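Local coordinates for proton-dependent oligopeptide transporter family protein (Xanthomonas campestris, PDB 6EI3), which probably carries small peptides across the membrane coupled to proton movement, as a POT family member of the major facilitator superfamily, captured here in an auto-inhibited form, at residues K48-S53 / G102-L107; R22-Q27 / W170-P175; L293-L298 / I418-S423. All blocks are in the same frame, centred on the assembly; numbering follows the deposited sequence.

How the interactions relate
All three contacts are buried and apolar, a worked example of fitted hydrocarbon packing inside a membrane transporter. Interactions 1 and 2 lie on the same side of the chain's centre, about 12 Å apart between centres, and touch directly: Leu51 packs on Val26, and Phe103 on both Leu25 and Phe172. Interaction 3 lies across the chain's centre, its own centre about 29 and 33 Å from theirs. Their chemistry differs in detail. Interaction 1 has a lipid lodged beside the meeting side chains; interaction 2 sets a methyl over an aromatic face; interaction 3 uses a ring edge and an alanine, its lipid lying along the other flank of helix 281-306.

Interaction 1: K48-S53 / G102-L107. With 78M ((2S)-2,3-dihydroxypropyl(7Z)-pentadec-7-enoate), chain G; 78M ((2S)-2,3-dihydroxypropyl(7Z)-pentadec-7-enoate), chain R.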
loop_
_atom_site.group_PDB
_atom_site.type_symbol
_atom_site.label_atom_id
_atom_site.label_comp_id
_atom_site.label_asym_id
_atom_site.label_seq_id
_atom_site.Cartn_x
_atom_site.Cartn_y
_atom_site.Cartn_z
ATOM N N LYS A 48 -8.950 -1.473 -14.098
ATOM C CA LYS A 48 -7.684 -1.540 -13.336
ATOM C C LYS A 48 -7.189 -0.110 -13.045
ATOM O O LYS A 48 -6.716 0.166 -11.944
ATOM C CB LYS A 48 -6.596 -2.268 -14.130
ATOM C CG LYS A 48 -6.792 -3.758 -14.258
ATOM C CD LYS A 48 -5.677 -4.322 -15.120
ATOM C CE LYS A 48 -6.001 -5.706 -15.599
ATOM N NZ LYS A 48 -4.869 -6.263 -16.389
ATOM N N HIS A 49 -7.311 0.785 -14.044
ATOM C CA HIS A 49 -6.864 2.170 -13.939
ATOM C C HIS A 49 -7.529 2.858 -12.778
ATOM O O HIS A 49 -6.836 3.469 -11.986
ATOM C CB HIS A 49 -7.094 2.946 -15.246
ATOM C CG HIS A 49 -6.173 4.113 -15.368
ATOM N ND1 HIS A 49 -4.879 3.968 -15.867
ATOM C CD2 HIS A 49 -6.341 5.387 -14.947
ATOM C CE1 HIS A 49 -4.327 5.166 -15.775
ATOM N NE2 HIS A 49 -5.163 6.047 -15.212
ATOM N N ILE A 50 -8.862 2.698 -12.638
ATOM C CA ILE A 50 -9.635 3.271 -11.543
ATOM C C ILE A 50 -9.221 2.699 -10.164
ATOM O O ILE A 50 -9.023 3.463 -9.215
ATOM C CB ILE A 50 -11.160 3.105 -11.827
ATOM C CG1 ILE A 50 -11.571 3.890 -13.090
ATOM C CG2 ILE A 50 -12.005 3.540 -10.608
ATOM C CD1 ILE A 50 -12.854 3.394 -13.793
ATOM N N LEU A 51 -9.156 1.364 -10.040
ATOM C CA LEU A 51 -8.808 0.687 -8.782
ATOM C C LEU A 51 -7.408 1.106 -8.303
ATOM O O LEU A 51 -7.222 1.466 -7.137
ATOM C CB LEU A 51 -8.891 -0.847 -9.013
ATOM C CG LEU A 51 -8.672 -1.849 -7.837
ATOM C CD1 LEU A 51 -7.179 -2.062 -7.522
ATOM C CD2 LEU A 51 -9.486 -1.505 -6.591
ATOM N N HIS A 52 -6.425 1.029 -9.205
ATOM C CA HIS A 52 -5.049 1.335 -8.865
ATOM C C HIS A 52 -4.843 2.845 -8.653
ATOM O O HIS A 52 -4.020 3.203 -7.812
ATOM C CB HIS A 52 -4.092 0.694 -9.890
ATOM C CG HIS A 52 -4.130 -0.799 -9.784
ATOM N ND1 HIS A 52 -3.517 -1.464 -8.727
ATOM C CD2 HIS A 52 -4.749 -1.712 -10.568
ATOM C CE1 HIS A 52 -3.828 -2.741 -8.872
ATOM N NE2 HIS A 52 -4.534 -2.944 -9.982
ATOM N N SER A 53 -5.645 3.719 -9.316
ATOM C CA SER A 53 -5.597 5.175 -9.051
ATOM C C SER A 53 -6.141 5.440 -7.632
ATOM O O SER A 53 -5.589 6.259 -6.896
ATOM C CB SER A 53 -6.434 5.953 -10.071
ATOM O OG SER A 53 -5.778 5.905 -11.320
ATOM N N GLY A 102 -20.090 11.682 -10.387
ATOM C CA GLY A 102 -20.391 11.580 -8.964
ATOM C C GLY A 102 -19.762 10.391 -8.264
ATOM O O GLY A 102 -19.336 10.506 -7.110
ATOM N N PHE A 103 -19.721 9.226 -8.954
ATOM C CA PHE A 103 -19.136 8.003 -8.412
ATOM C C PHE A 103 -17.625 8.166 -8.293
ATOM O O PHE A 103 -17.045 7.704 -7.313
ATOM C CB PHE A 103 -19.509 6.778 -9.269
ATOM C CG PHE A 103 -19.206 5.445 -8.621
ATOM C CD1 PHE A 103 -17.969 4.828 -8.798
ATOM C CD2 PHE A 103 -20.174 4.780 -7.879
ATOM C CE1 PHE A 103 -17.695 3.592 -8.207
ATOM C CE2 PHE A 103 -19.895 3.546 -7.286
ATOM C CZ PHE A 103 -18.647 2.979 -7.427
ATOM N N PHE A 104 -16.991 8.870 -9.252
ATOM C CA PHE A 104 -15.540 9.081 -9.172
ATOM C C PHE A 104 -15.175 10.117 -8.106
ATOM O O PHE A 104 -14.143 9.963 -7.453
ATOM C CB PHE A 104 -14.888 9.381 -10.534
ATOM C CG PHE A 104 -14.942 8.257 -11.552
ATOM C CD1 PHE A 104 -15.365 6.980 -11.191
ATOM C CD2 PHE A 104 -14.557 8.472 -12.872
ATOM C CE1 PHE A 104 -15.442 5.953 -12.139
ATOM C CE2 PHE A 104 -14.598 7.433 -13.811
ATOM C CZ PHE A 104 -15.057 6.186 -13.441
ATOM N N VAL A 105 -16.047 11.128 -7.885
ATOM C CA VAL A 105 -15.866 12.116 -6.812
ATOM C C VAL A 105 -15.926 11.335 -5.477
ATOM O O VAL A 105 -15.057 11.518 -4.631
ATOM C CB VAL A 105 -16.898 13.277 -6.883
ATOM C CG1 VAL A 105 -16.961 14.048 -5.559
ATOM C CG2 VAL A 105 -16.578 14.230 -8.043
ATOM N N GLY A 106 -16.898 10.429 -5.363
ATOM C CA GLY A 106 -17.062 9.523 -4.222
ATOM C C GLY A 106 -15.806 8.723 -3.933
ATOM O O GLY A 106 -15.301 8.775 -2.816
ATOM N N LEU A 107 -15.224 8.076 -4.971
ATOM C CA LEU A 107 -13.955 7.338 -4.814
ATOM C C LEU A 107 -12.825 8.245 -4.381
ATOM O O LEU A 107 -12.007 7.818 -3.586
ATOM C CB LEU A 107 -13.536 6.607 -6.095
ATOM C CG LEU A 107 -14.414 5.467 -6.584
ATOM C CD1 LEU A 107 -13.940 5.001 -7.948
ATOM C CD2 LEU A 107 -14.410 4.302 -5.616
HETATM O O21 78M G . -8.850 6.551 -18.473
HETATM C C20 78M G . -9.697 7.561 -17.938
HETATM C C18 78M G . -10.137 7.201 -16.538
HETATM O O19 78M G . -11.115 6.157 -16.580
HETATM C C17 78M G . -10.687 8.382 -15.767
HETATM O O2 78M G . -10.038 8.386 -14.470
HETATM C C1 78M G . -10.642 7.766 -13.447
HETATM O O1 78M G . -11.625 7.087 -13.559
HETATM C C2 78M G . -9.911 8.000 -12.160
HETATM C C3 78M G . -10.806 8.057 -10.931
HETATM C C4 78M G . -10.096 7.524 -9.705
HETATM C C5 78M G . -10.692 7.952 -8.382
HETATM C C6 78M G . -9.721 7.828 -7.211
HETATM C C7 78M G . -8.802 9.001 -7.086
HETATM C C8 78M G . -7.884 9.184 -6.155
HETATM C C9 78M G . -6.986 10.373 -6.024
HETATM C C10 78M G . -5.585 10.140 -6.571
HETATM C C11 78M G . -4.553 11.134 -6.060
HETATM C C12 78M G . -3.166 10.866 -6.602
HETATM C C13 78M G . -2.038 11.602 -5.910
HETATM C C15 78M G . 0.462 11.967 -5.855
HETATM C C14 78M G . -0.676 11.125 -6.367
HETATM O O21 78M R . -0.012 17.012 0.041
HETATM C C20 78M R . -0.890 18.078 -0.299
HETATM C C18 78M R . -2.079 17.570 -1.079
HETATM O O19 78M R . -1.692 17.261 -2.423
HETATM C C17 78M R . -3.245 18.532 -1.057
HETATM O O2 78M R . -4.315 17.795 -1.695
HETATM C C1 78M R . -5.510 18.379 -1.832
HETATM O O1 78M R . -5.875 19.338 -1.202
HETATM C C2 78M R . -6.302 17.718 -2.918
HETATM C C3 78M R . -7.494 16.919 -2.422
HETATM C C4 78M R . -8.732 17.187 -3.261
HETATM C C5 78M R . -9.796 16.112 -3.190
HETATM C C6 78M R . -9.546 14.914 -4.103
HETATM C C7 78M R . -10.808 14.131 -4.250
HETATM C C8 78M R . -11.430 13.765 -5.361
HETATM C C9 78M R . -11.022 13.944 -6.794
HETATM C C10 78M R . -11.741 12.903 -7.649
HETATM C C11 78M R . -11.775 13.202 -9.134
HETATM C C12 78M R . -13.024 12.670 -9.812
HETATM C C13 78M R . -13.127 13.011 -11.287
HETATM C C15 78M R . -14.570 12.918 -13.362
HETATM C C14 78M R . -14.527 12.850 -11.854
#
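Ile50 is the residue through which segment 48-53 meets Phe104 and Leu107 of segment 102-107, and its surroundings show how two helices can share their interface with a lipid. One residue earlier, the carbonyl of His49 accepts two bonds from Ser53, one from its backbone N and one from its hydroxyl, arriving from opposite faces of the carbonyl plane. Ile50 then divides its branches. CG2, anti to the backbone N, touches Leu107 CD1 at 3.6 Å, while CG1, set beside that N (chi1 -63°), sends CD1 to within 3.6 Å of Phe104 CZ. The isoleucine lies roughly perpendicular to both partners.

Alongside this meeting point lies the ester carbonyl of one bound lipid: its O1 is 3.2 Å from Ile50 CG1 and over one face of the Phe104 ring, 3.0 Å from CE2, a tight fit. A second lipid brings its terminal carbon C15 to the edge of the same ring, and its C14 lies 3.7 Å from Phe104 CB. Further on, Leu51 lays CD1 over the centre of the His52 ring, whose nitrogens are hydrogen-bonded to Asn445 and Ser311. Ser53 closes the segment, its OG 2.7 Å from His49 O, so the hydroxyl is satisfied within its own helix although the lipid chain passes its CB. Such close apolar packing between helices 40-60 and 100-117 belongs to the N-terminal helical bundle of the major facilitator superfamily fold, here with bound lipid lodged alongside.

Interaction 2: R22-Q27 / W170-P175; sequences RNILVQ and WAFGIP. With 78M ((2S)-2,3-dihydroxypropyl(7Z)-pentadec-7-enoate), chain D.
Ile24 supplies the bump and segment 170-175 the hollow: the methyl CD1 drops between Ala171 CB, 3.6 Å away, and the flat of the Phe172 ring. Over that ring it forms a CH-pi contact, 3.7 Å from the centroid and 18° off the ring normal, displaced a little toward the rim. The small alanine makes one wall and the phenylalanine face the other, and a single methyl group serves both. Ile24 attains this reach with CG1 between the backbone N and the carbonyl carbon (chi1 56°), while the isoleucine and phenylalanine side chains run antiparallel, alongside one another. Leu25 adds a looser shoulder, its CD1 approaching Phe172 CZ obliquely at 4.5 Å.

The fit joins segment 22-27, which leads into helix 25-30, to helix 168-188 within the N-terminal six-helix bundle of the major facilitator superfamily fold. Helix 137-165 helps to seal it, with Ile159 and Pro160 against Ile24 and Leu163 against Ala171; Phe28 and Phe103 both meet the Phe172 ring edge-to-face.

On the flank turned from the hollow, polar groups are paired off. Arg22 grips Asn23 side-on, NE and NH2 both converging on OD1, at 2.8 and 3.1 Å, in the plane of the guanidinium; ND2 of the same asparagine bonds to Ser156, which fixes the rotation of its amide.

Across helix 168-188 the shape is again complementary, now toward the membrane. The lipid chain runs past Gly173, where no CB stands in its way. Its C3 sits over the centre of one face of the Trp170 indole, 3.9 Å from Trp170 CE2. Trp170 NE1 donates a 2.9 Å hydrogen bond to the lipid hydroxyl O21.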
loop_
_atom_site.group_PDB
_atom_site.type_symbol
_atom_site.label_atom_id
_atom_site.label_comp_id
_atom_site.label_asym_id
_atom_site.label_seq_id
_atom_site.Cartn_x
_atom_site.Cartn_y
_atom_site.Cartn_z
ATOM N N ARG A 22 -13.529 -1.817 -1.498
ATOM C CA ARG A 22 -12.369 -2.005 -2.381
ATOM C C ARG A 22 -12.390 -3.332 -3.173
ATOM O O ARG A 22 -12.099 -3.332 -4.377
ATOM C CB ARG A 22 -11.083 -1.854 -1.568
ATOM C CG ARG A 22 -9.845 -1.449 -2.377
ATOM C CD ARG A 22 -9.080 -2.598 -3.003
ATOM N NE ARG A 22 -8.849 -3.749 -2.119
ATOM C CZ ARG A 22 -7.773 -3.918 -1.353
ATOM N NH1 ARG A 22 -6.832 -2.982 -1.297
ATOM N NH2 ARG A 22 -7.635 -5.016 -0.629
ATOM N N ASN A 23 -12.767 -4.436 -2.495
ATOM C CA ASN A 23 -12.775 -5.805 -3.017
ATOM C C ASN A 23 -13.954 -6.110 -3.960
ATOM O O ASN A 23 -13.919 -7.143 -4.620
ATOM C CB ASN A 23 -12.667 -6.844 -1.851
ATOM C CG ASN A 23 -11.345 -6.737 -1.106
ATOM O OD1 ASN A 23 -10.521 -5.858 -1.372
ATOM N ND2 ASN A 23 -11.115 -7.590 -0.128
ATOM N N ILE A 24 -14.941 -5.197 -4.102
ATOM C CA ILE A 24 -16.016 -5.380 -5.097
ATOM C C ILE A 24 -15.918 -4.339 -6.207
ATOM O O ILE A 24 -16.682 -4.404 -7.165
ATOM C CB ILE A 24 -17.461 -5.410 -4.519
ATOM C CG1 ILE A 24 -17.790 -4.141 -3.707
ATOM C CG2 ILE A 24 -17.708 -6.661 -3.738
ATOM C CD1 ILE A 24 -19.217 -3.627 -3.855
ATOM N N LEU A 25 -15.022 -3.356 -6.069
ATOM C CA LEU A 25 -14.952 -2.240 -7.015
ATOM C C LEU A 25 -14.796 -2.661 -8.495
ATOM O O LEU A 25 -15.565 -2.194 -9.335
ATOM C CB LEU A 25 -13.859 -1.214 -6.607
ATOM C CG LEU A 25 -13.779 0.092 -7.464
ATOM C CD1 LEU A 25 -15.145 0.829 -7.493
ATOM C CD2 LEU A 25 -12.719 1.056 -6.895
ATOM N N VAL A 26 -13.809 -3.511 -8.814
ATOM C CA VAL A 26 -13.568 -3.963 -10.188
ATOM C C VAL A 26 -14.743 -4.821 -10.728
ATOM O O VAL A 26 -15.191 -4.589 -11.853
ATOM C CB VAL A 26 -12.185 -4.647 -10.313
ATOM C CG1 VAL A 26 -12.016 -5.323 -11.669
ATOM C CG2 VAL A 26 -11.085 -3.610 -10.142
ATOM N N GLN A 27 -15.257 -5.785 -9.923
ATOM C CA GLN A 27 -16.378 -6.616 -10.356
ATOM C C GLN A 27 -17.616 -5.750 -10.595
ATOM O O GLN A 27 -18.343 -5.982 -11.557
ATOM C CB GLN A 27 -16.665 -7.739 -9.347
ATOM C CG GLN A 27 -17.738 -8.728 -9.861
ATOM C CD GLN A 27 -17.455 -10.177 -9.553
ATOM O OE1 GLN A 27 -16.698 -10.517 -8.640
ATOM N NE2 GLN A 27 -18.078 -11.072 -10.310
ATOM N N TRP A 170 -26.939 -1.965 -2.332
ATOM C CA TRP A 170 -26.774 -2.751 -1.114
ATOM C C TRP A 170 -25.311 -3.028 -0.862
ATOM O O TRP A 170 -24.849 -2.867 0.267
ATOM C CB TRP A 170 -27.586 -4.056 -1.161
ATOM C CG TRP A 170 -29.067 -3.820 -1.072
ATOM C CD1 TRP A 170 -29.921 -3.587 -2.106
ATOM C CD2 TRP A 170 -29.850 -3.712 0.128
ATOM N NE1 TRP A 170 -31.194 -3.381 -1.631
ATOM C CE2 TRP A 170 -31.175 -3.426 -0.261
ATOM C CE3 TRP A 170 -29.562 -3.849 1.497
ATOM C CZ2 TRP A 170 -32.218 -3.280 0.667
ATOM C CZ3 TRP A 170 -30.593 -3.705 2.418
ATOM C CH2 TRP A 170 -31.898 -3.403 2.003
ATOM N N ALA A 171 -24.567 -3.405 -1.913
ATOM C CA ALA A 171 -23.153 -3.750 -1.785
ATOM C C ALA A 171 -22.271 -2.555 -1.367
ATOM O O ALA A 171 -21.346 -2.740 -0.565
ATOM C CB ALA A 171 -22.662 -4.359 -3.071
ATOM N N PHE A 172 -22.565 -1.342 -1.871
ATOM C CA PHE A 172 -21.806 -0.160 -1.461
ATOM C C PHE A 172 -22.478 0.469 -0.221
ATOM O O PHE A 172 -21.789 1.064 0.610
ATOM C CB PHE A 172 -21.623 0.862 -2.614
ATOM C CG PHE A 172 -20.741 0.377 -3.751
ATOM C CD1 PHE A 172 -19.366 0.232 -3.577
ATOM C CD2 PHE A 172 -21.287 0.047 -4.987
ATOM C CE1 PHE A 172 -18.544 -0.197 -4.630
ATOM C CE2 PHE A 172 -20.465 -0.389 -6.041
ATOM C CZ PHE A 172 -19.098 -0.517 -5.851
ATOM N N GLY A 173 -23.800 0.283 -0.088
ATOM C CA GLY A 173 -24.559 0.777 1.064
ATOM C C GLY A 173 -24.125 0.217 2.409
ATOM O O GLY A 173 -24.017 0.978 3.364
ATOM N N ILE A 174 -23.851 -1.107 2.498
ATOM C CA ILE A 174 -23.382 -1.764 3.732
ATOM C C ILE A 174 -22.035 -1.136 4.208
ATOM O O ILE A 174 -22.025 -0.610 5.315
ATOM C CB ILE A 174 -23.353 -3.323 3.637
ATOM C CG1 ILE A 174 -24.787 -3.896 3.477
ATOM C CG2 ILE A 174 -22.602 -3.953 4.846
ATOM C CD1 ILE A 174 -24.861 -5.304 2.820
ATOM N N PRO A 175 -20.929 -1.112 3.404
ATOM C CA PRO A 175 -19.702 -0.427 3.858
ATOM C C PRO A 175 -19.933 1.049 4.215
ATOM O O PRO A 175 -19.291 1.558 5.122
ATOM C CB PRO A 175 -18.742 -0.559 2.649
ATOM C CG PRO A 175 -19.213 -1.769 1.922
ATOM C CD PRO A 175 -20.720 -1.718 2.068
HETATM O O21 78M D . -33.339 -3.756 -3.553
HETATM C C20 78M D . -33.759 -2.402 -3.489
HETATM C C18 78M D . -32.903 -1.510 -4.360
HETATM O O19 78M D . -31.562 -2.010 -4.434
HETATM C C17 78M D . -32.885 -0.072 -3.890
HETATM O O2 78M D . -32.446 -0.132 -2.511
HETATM C C1 78M D . -31.735 0.886 -2.016
HETATM O O1 78M D . -31.291 1.790 -2.676
HETATM C C2 78M D . -31.604 0.769 -0.528
HETATM C C3 78M D . -30.211 0.386 -0.055
HETATM C C4 78M D . -30.167 0.275 1.453
HETATM C C5 78M D . -28.813 -0.008 2.062
HETATM C C6 78M D . -28.870 -0.032 3.585
HETATM C C7 78M D . -27.563 -0.381 4.227
HETATM C C8 78M D . -27.362 -1.198 5.248
HETATM C C9 78M D . -28.387 -1.994 5.997
HETATM C C10 78M D . -28.112 -3.500 5.938
HETATM C C11 78M D . -27.506 -4.091 7.206
HETATM C C12 78M D . -26.070 -3.663 7.520
HETATM C C13 78M D . -25.534 -4.240 8.826
HETATM C C15 78M D . -24.245 -2.424 10.016
HETATM C C14 78M D . -24.173 -3.727 9.249
#

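Interaction 3: L293-L298 / I418-S423. With 78M ((2S)-2,3-dihydroxypropyl(7Z)-pentadec-7-enoate), chain O.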
loop_
_atom_site.group_PDB
_atom_site.type_symbol
_atom_site.label_atom_id
_atom_site.label_comp_id
_atom_site.label_asym_id
_atom_site.label_seq_id
_atom_site.Cartn_x
_atom_site.Cartn_y
_atom_site.Cartn_z
ATOM N N LEU A 293 15.167 3.810 2.197
ATOM C CA LEU A 293 14.451 4.303 1.025
ATOM C C LEU A 293 14.818 3.471 -0.217
ATOM O O LEU A 293 13.927 3.172 -1.016
ATOM C CB LEU A 293 14.697 5.822 0.808
ATOM C CG LEU A 293 14.041 6.495 -0.431
ATOM C CD1 LEU A 293 12.512 6.465 -0.369
ATOM C CD2 LEU A 293 14.523 7.934 -0.596
ATOM N N VAL A 294 16.106 3.053 -0.345
ATOM C CA VAL A 294 16.549 2.196 -1.452
ATOM C C VAL A 294 15.904 0.800 -1.332
ATOM O O VAL A 294 15.347 0.310 -2.317
ATOM C CB VAL A 294 18.088 2.140 -1.622
ATOM C CG1 VAL A 294 18.480 1.188 -2.753
ATOM C CG2 VAL A 294 18.640 3.533 -1.901
ATOM N N ILE A 295 15.962 0.186 -0.129
ATOM C CA ILE A 295 15.332 -1.111 0.155
ATOM C C ILE A 295 13.823 -1.036 -0.194
ATOM O O ILE A 295 13.318 -1.913 -0.903
ATOM C CB ILE A 295 15.623 -1.530 1.629
ATOM C CG1 ILE A 295 17.072 -2.030 1.758
ATOM C CG2 ILE A 295 14.654 -2.592 2.140
ATOM C CD1 ILE A 295 17.801 -1.584 3.003
ATOM N N PHE A 296 13.129 0.033 0.269
ATOM C CA PHE A 296 11.698 0.265 -0.013
ATOM C C PHE A 296 11.422 0.421 -1.513
ATOM O O PHE A 296 10.461 -0.150 -2.004
ATOM C CB PHE A 296 11.144 1.480 0.767
ATOM C CG PHE A 296 10.851 1.276 2.245
ATOM C CD1 PHE A 296 11.190 0.085 2.889
ATOM C CD2 PHE A 296 10.241 2.276 2.991
ATOM C CE1 PHE A 296 10.936 -0.090 4.256
ATOM C CE2 PHE A 296 9.994 2.101 4.359
ATOM C CZ PHE A 296 10.339 0.920 4.977
ATOM N N ALA A 297 12.278 1.151 -2.239
ATOM C CA ALA A 297 12.128 1.354 -3.695
ATOM C C ALA A 297 12.143 0.012 -4.447
ATOM O O ALA A 297 11.367 -0.207 -5.383
ATOM C CB ALA A 297 13.245 2.268 -4.217
ATOM N N LEU A 298 13.020 -0.889 -4.005
ATOM C CA LEU A 298 13.212 -2.218 -4.584
ATOM C C LEU A 298 12.105 -3.199 -4.246
ATOM O O LEU A 298 12.000 -4.242 -4.890
ATOM C CB LEU A 298 14.596 -2.756 -4.179
ATOM C CG LEU A 298 15.770 -2.033 -4.826
ATOM C CD1 LEU A 298 17.095 -2.439 -4.184
ATOM C CD2 LEU A 298 15.806 -2.280 -6.332
ATOM N N ILE A 418 8.694 -3.400 7.269
ATOM C CA ILE A 418 8.464 -2.315 8.209
ATOM C C ILE A 418 9.191 -2.574 9.545
ATOM O O ILE A 418 9.818 -1.660 10.089
ATOM C CB ILE A 418 6.920 -2.035 8.307
ATOM C CG1 ILE A 418 6.632 -0.684 8.982
ATOM C CG2 ILE A 418 6.113 -3.177 8.930
ATOM C CD1 ILE A 418 7.176 0.539 8.179
ATOM N N GLU A 419 9.215 -3.827 10.002
ATOM C CA GLU A 419 9.952 -4.219 11.203
ATOM C C GLU A 419 11.473 -4.038 10.957
ATOM O O GLU A 419 12.200 -3.543 11.830
ATOM C CB GLU A 419 9.635 -5.683 11.542
ATOM C CG GLU A 419 10.022 -6.083 12.956
ATOM C CD GLU A 419 9.606 -7.478 13.398
ATOM O OE1 GLU A 419 8.632 -8.028 12.830
ATOM O OE2 GLU A 419 10.247 -8.016 14.333
ATOM N N PHE A 420 11.941 -4.412 9.753
ATOM C CA PHE A 420 13.347 -4.254 9.389
ATOM C C PHE A 420 13.707 -2.766 9.382
ATOM O O PHE A 420 14.717 -2.377 9.951
ATOM C CB PHE A 420 13.635 -4.888 8.009
ATOM C CG PHE A 420 14.922 -4.404 7.384
ATOM C CD1 PHE A 420 16.142 -4.952 7.755
ATOM C CD2 PHE A 420 14.918 -3.365 6.463
ATOM C CE1 PHE A 420 17.333 -4.496 7.186
ATOM C CE2 PHE A 420 16.115 -2.897 5.911
ATOM C CZ PHE A 420 17.315 -3.464 6.286
ATOM N N ALA A 421 12.894 -1.936 8.723
ATOM C CA ALA A 421 13.204 -0.510 8.633
ATOM C C ALA A 421 13.229 0.164 10.013
ATOM O O ALA A 421 14.137 0.948 10.282
ATOM C CB ALA A 421 12.228 0.174 7.713
ATOM N N TYR A 422 12.299 -0.225 10.912
ATOM C CA TYR A 422 12.237 0.307 12.274
ATOM C C TYR A 422 13.514 -0.014 13.059
ATOM O O TYR A 422 14.042 0.868 13.723
ATOM C CB TYR A 422 11.003 -0.223 13.020
ATOM C CG TYR A 422 9.691 0.447 12.651
ATOM C CD1 TYR A 422 9.650 1.788 12.272
ATOM C CD2 TYR A 422 8.484 -0.233 12.770
ATOM C CE1 TYR A 422 8.443 2.422 11.980
ATOM C CE2 TYR A 422 7.272 0.385 12.459
ATOM C CZ TYR A 422 7.256 1.719 12.080
ATOM O OH TYR A 422 6.063 2.340 11.794
ATOM N N SER A 423 14.019 -1.259 12.945
ATOM C CA SER A 423 15.233 -1.735 13.607
ATOM C C SER A 423 16.495 -0.985 13.168
ATOM O O SER A 423 17.450 -0.946 13.925
ATOM C CB SER A 423 15.409 -3.230 13.355
ATOM O OG SER A 423 15.949 -3.473 12.065
HETATM O O21 78M O . 23.161 2.481 -0.396
HETATM C C20 78M O . 22.628 3.775 -0.164
HETATM C C18 78M O . 22.187 4.425 -1.454
HETATM O O19 78M O . 23.289 4.518 -2.360
HETATM C C17 78M O . 21.591 5.793 -1.236
HETATM O O2 78M O . 20.823 6.086 -2.427
HETATM C C1 78M O . 19.946 7.096 -2.379
HETATM O O1 78M O . 19.867 7.880 -1.468
HETATM C C2 78M O . 19.069 7.113 -3.597
HETATM C C3 78M O . 17.594 6.907 -3.278
HETATM C C4 78M O . 16.886 6.013 -4.287
HETATM C C5 78M O . 15.799 6.698 -5.097
HETATM C C6 78M O . 14.457 6.859 -4.371
HETATM C C7 78M O . 13.432 5.881 -4.850
HETATM C C8 78M O . 12.352 6.151 -5.564
HETATM C C9 78M O . 11.337 5.152 -6.040
HETATM C C10 78M O . 11.726 4.568 -7.401
HETATM C C11 78M O . 11.614 3.056 -7.498
HETATM C C12 78M O . 12.626 2.438 -8.456
HETATM C C13 78M O . 12.676 0.916 -8.470
HETATM C C15 78M O . 11.855 -1.209 -9.533
HETATM C C14 78M O . 11.587 0.250 -9.292
#
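Segments 293-298 and 418-423 run in broadly opposing but steeply inclined directions, with the CA atoms of Ile295 and Ala421 nearest at 8.8 Å. They belong to helices 281-306 and 400-424 of the C-terminal bundle in the major facilitator superfamily fold, and the gap between their backbones is bridged by one large side chain from each helix, paired with a smaller one.

From helix 400-424 the large group is Phe420. Its CG is anti to the backbone N (chi1 162°), which carries the ring toward helix 281-306, and Ile295 reaches out from that facing helix to meet it. The isoleucine methyl CD1 touches the edge of the ring, near its plane, 3.6 Å from CE2 and 3.8 Å from CZ; Tyr497 also meets this ring, edge-to-face. The second pair reverses the roles. Phe296 now provides the ring and Ala421 the small methyl: the ring's far end approaches obliquely until CZ lies 3.4 Å from Ala421 CB, a close contact that the brevity of alanine permits. With CG beside its own backbone N (chi1 -77°), Phe296 extends across the gap, where it also packs against Trp437, Phe436 and Thr440 of helix 430-456.

The opposite flank of helix 281-306 is occupied by a bound lipid, whose tail follows Leu293 and Ala297; its ester oxygen O2 stands 3.4 Å from Val294 CG2. This lipid also bonds to Tyr493 OH, so helix 471-495 shares in holding it. At the end of segment 418-423, the hydroxyl of Ser423 turns back on its own helix, OG donating to Phe420 O at 2.7 Å from 22° out of the carbonyl plane.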